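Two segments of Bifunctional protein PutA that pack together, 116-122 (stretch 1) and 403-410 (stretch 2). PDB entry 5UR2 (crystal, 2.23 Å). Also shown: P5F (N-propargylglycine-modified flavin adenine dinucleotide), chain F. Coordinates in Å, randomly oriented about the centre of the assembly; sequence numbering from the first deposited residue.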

# COMPACT_ATOMS: atom_id res chain seq x y z
N MET B 116 -53.71 -3.86 3.25
CA MET B 116 -53.82 -4.35 4.61
C MET B 116 -53.56 -3.24 5.63
O MET B 116 -54.14 -3.25 6.71
CB MET B 116 -52.84 -5.50 4.85
CG MET B 116 -53.09 -6.76 4.08
SD MET B 116 -51.63 -7.82 4.19
CE MET B 116 -51.64 -8.25 5.91
N PHE B 117 -52.69 -2.28 5.29
CA PHE B 117 -52.23 -1.29 6.26
C PHE B 117 -52.69 0.13 5.96
O PHE B 117 -52.47 1.02 6.78
CB PHE B 117 -50.69 -1.31 6.36
CG PHE B 117 -50.12 -2.67 6.64
CD1 PHE B 117 -50.35 -3.30 7.86
CD2 PHE B 117 -49.33 -3.32 5.70
CE1 PHE B 117 -49.82 -4.56 8.12
CE2 PHE B 117 -48.79 -4.57 5.95
CZ PHE B 117 -49.03 -5.19 7.16
N ILE B 118 -53.33 0.36 4.82
CA ILE B 118 -53.77 1.69 4.42
C ILE B 118 -55.29 1.64 4.27
O ILE B 118 -55.81 0.82 3.51
CB ILE B 118 -53.09 2.14 3.12
CG1 ILE B 118 -51.60 2.31 3.37
CG2 ILE B 118 -53.69 3.45 2.60
CD1 ILE B 118 -50.77 1.97 2.19
N THR B 119 -55.99 2.51 5.01
CA THR B 119 -57.44 2.41 5.05
C THR B 119 -58.06 2.81 3.72
O THR B 119 -59.16 2.36 3.39
CB THR B 119 -58.01 3.27 6.18
OG1 THR B 119 -57.77 4.65 5.90
CG2 THR B 119 -57.34 2.91 7.50
N GLY B 120 -57.37 3.66 2.96
CA GLY B 120 -57.87 4.09 1.67
C GLY B 120 -56.89 5.03 1.00
O GLY B 120 -56.01 5.61 1.65
N GLU B 121 -57.03 5.15 -0.32
CA GLU B 121 -56.21 6.07 -1.10
C GLU B 121 -56.65 7.52 -0.94
O GLU B 121 -55.88 8.43 -1.27
CB GLU B 121 -56.24 5.72 -2.58
CG GLU B 121 -55.47 4.49 -2.99
CD GLU B 121 -55.20 4.45 -4.49
OE1 GLU B 121 -54.48 3.54 -4.94
OE2 GLU B 121 -55.70 5.34 -5.22
N SER B 122 -57.87 7.75 -0.48
CA SER B 122 -58.42 9.08 -0.31
C SER B 122 -59.31 9.08 0.92
O SER B 122 -59.79 8.02 1.35
CB SER B 122 -59.23 9.50 -1.54
OG SER B 122 -60.36 8.66 -1.71
N TYR B 403 -54.55 3.78 14.22
CA TYR B 403 -53.85 4.67 13.31
C TYR B 403 -54.27 4.36 11.87
O TYR B 403 -54.08 3.24 11.39
CB TYR B 403 -52.35 4.51 13.49
CG TYR B 403 -51.54 5.54 12.77
CD1 TYR B 403 -51.39 6.83 13.28
CD2 TYR B 403 -50.90 5.22 11.57
CE1 TYR B 403 -50.64 7.78 12.61
CE2 TYR B 403 -50.14 6.16 10.89
CZ TYR B 403 -50.01 7.44 11.41
OH TYR B 403 -49.26 8.38 10.73
N ALA B 404 -54.83 5.35 11.19
CA ALA B 404 -55.53 5.13 9.92
C ALA B 404 -54.83 5.87 8.79
O ALA B 404 -55.15 7.03 8.50
CB ALA B 404 -56.99 5.58 10.05
N PRO B 405 -53.86 5.24 8.13
CA PRO B 405 -53.19 5.92 7.03
C PRO B 405 -54.10 6.02 5.82
O PRO B 405 -54.87 5.09 5.52
CB PRO B 405 -51.98 5.03 6.74
CG PRO B 405 -51.92 4.03 7.87
CD PRO B 405 -53.34 3.89 8.35
N VAL B 406 -54.00 7.15 5.14
CA VAL B 406 -54.71 7.45 3.90
C VAL B 406 -53.68 7.97 2.91
O VAL B 406 -52.89 8.85 3.27
CB VAL B 406 -55.81 8.51 4.13
CG1 VAL B 406 -56.55 8.79 2.86
CG2 VAL B 406 -56.76 8.07 5.24
N GLY B 407 -53.68 7.46 1.69
CA GLY B 407 -52.76 8.02 0.72
C GLY B 407 -52.57 7.18 -0.52
O GLY B 407 -53.09 6.06 -0.64
N GLU B 408 -51.80 7.75 -1.44
CA GLU B 408 -51.58 7.21 -2.77
C GLU B 408 -50.60 6.03 -2.73
O GLU B 408 -49.93 5.78 -1.73
CB GLU B 408 -51.07 8.30 -3.71
CG GLU B 408 -52.06 9.44 -3.97
CD GLU B 408 -53.16 9.10 -4.98
OE1 GLU B 408 -53.20 7.94 -5.47
OE2 GLU B 408 -53.99 9.99 -5.26
N LEU B 409 -50.52 5.33 -3.87
CA LEU B 409 -49.77 4.08 -3.95
C LEU B 409 -48.30 4.27 -3.60
O LEU B 409 -47.69 3.39 -2.98
CB LEU B 409 -49.93 3.47 -5.34
N ILE B 410 -47.70 5.37 -4.04
CA ILE B 410 -46.26 5.58 -3.87
C ILE B 410 -45.89 5.80 -2.40
O ILE B 410 -45.06 5.05 -1.88
CB ILE B 410 -45.74 6.71 -4.77
CG1 ILE B 410 -45.67 6.22 -6.22
CG2 ILE B 410 -44.39 7.20 -4.30
CD1 ILE B 410 -44.72 7.01 -7.05
PA P5F F . -42.23 -3.76 20.28
O1A P5F F . -42.55 -4.12 21.77
O2A P5F F . -41.77 -4.83 19.42
O5B P5F F . -41.13 -2.76 20.09
C5B P5F F . -40.41 -2.54 18.88
C4B P5F F . -39.64 -1.21 19.00
O4B P5F F . -38.53 -1.29 19.86
C3B P5F F . -39.09 -0.63 17.73
O3B P5F F . -40.05 -0.01 16.97
C2B P5F F . -38.07 0.31 18.23
O2B P5F F . -38.69 1.49 18.62
C1B P5F F . -37.54 -0.38 19.44
N9A P5F F . -36.33 -1.12 19.22
C8A P5F F . -36.11 -2.15 18.31
N7A P5F F . -34.84 -2.57 18.44
C5A P5F F . -34.20 -1.85 19.45
C6A P5F F . -32.92 -1.84 20.00
N6A P5F F . -31.92 -2.76 19.53
N1A P5F F . -32.60 -0.98 20.98
C2A P5F F . -33.51 -0.10 21.46
N3A P5F F . -34.77 -0.07 20.92
C4A P5F F . -35.14 -0.91 19.95
N1 P5F F . -43.26 6.06 15.92
C2 P5F F . -42.60 7.34 15.92
O2 P5F F . -41.24 7.37 16.09
N3 P5F F . -43.34 8.56 15.76
C4 P5F F . -44.75 8.56 15.59
O4 P5F F . -45.41 9.78 15.43
C4X P5F F . -45.45 7.21 15.58
N5 P5F F . -46.87 7.08 15.27
C5X P5F F . -47.52 5.83 15.71
C6 P5F F . -48.99 5.80 15.96
C7 P5F F . -49.60 4.63 16.47
C7M P5F F . -51.09 4.61 16.72
C8 P5F F . -48.82 3.47 16.75
C8M P5F F . -49.43 2.20 17.29
C9 P5F F . -47.42 3.48 16.52
C9A P5F F . -46.77 4.71 15.98
N10 P5F F . -45.32 4.74 15.76
C10 P5F F . -44.70 6.03 15.74
C1' P5F F . -44.49 3.51 15.76
C2' P5F F . -44.10 3.06 17.17
O2' P5F F . -43.23 3.99 17.70
C3' P5F F . -43.48 1.67 17.26
O3' P5F F . -42.30 1.67 16.54
C4' P5F F . -44.34 0.54 16.72
O4' P5F F . -45.67 0.92 16.90
C5' P5F F . -44.03 -0.86 17.29
O5' P5F F . -43.74 -0.87 18.67
P P5F F . -44.25 -1.97 19.74
O1P P5F F . -44.43 -1.52 21.24
O2P P5F F . -45.51 -2.53 18.98
O3P P5F F . -43.31 -3.27 19.39
C21 P5F F . -46.63 7.82 12.77
C22 P5F F . -46.84 7.51 14.07
C23 P5F F . -46.01 9.16 12.36
O HOH W 1 -52.82 3.19 -1.90

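The two stretches lie at a steep angle, their end-to-end directions 78° apart, and they meet over a short run of backbone. Stretch 1 has no regular helix or strand where it crosses; stretch 2 carries a strand, then a turn leading into a helix. The α-carbons come nearest at E121 and G407, where CA to CA is 4.4 Å.

Two backbone hydrogen bonds hold the crossing. T119 N donates to P405 O at 2.9 Å, and G407 N donates to G120 O at 3.0 Å. Proline has no amide hydrogen to offer, but its carbonyl is free to accept, and here it does so twice. Around these bonds the chains are close enough for CA-H...O contacts: V406 CA lies 3.2 Å from G120 O, which therefore faces both V406 and the amide of G407, and E121 CA lies 3.2 Å from G407 O. A water also donates to G407 O, its O 3.1 Å from that atom, and makes a weak bond to E121 OE1, 3.5 Å from the water O.

G407 has phi/psi of 165/175, where a β-carbon would be jammed against the carbonyl oxygen of the preceding residue, V406. The backbone angles alone thus call for glycine. G120, also extended at -179/160, adds no side chain beside V406.

T119 is the side chain that points toward the other stretch, and both its polar and apolar parts find partners. In the p rotamer, its OG1 donates to P405 O at 3.0 Å, reinforcing the bond from its own amide, while its methyl CG2 rests 3.7 Å from A404 CB.

I118 and P405 form an apolar pair, with I118 CG1 4.3 Å from P405 CB, and the proline ring also reaches the backbone, its CG 3.2 Å from F117 O. V406, a β-branched residue suited to a strand, turns sideways; its CG2 is 3.6 Å from T119 OG1 and its CG1 is 3.4 Å from S122 C. S122 points away and caps a helix that begins just beyond the stretch, a common role for serine.

At the exposed margin the fit is less favourable. E121 OE2 and E408 OE1 lie 3.6 Å apart, bringing like charges together, although both residues are exposed and solvent can soften the repulsion. Y403 lies beside a different partner: its OH is 3.4 Å from C21 of the modified flavin.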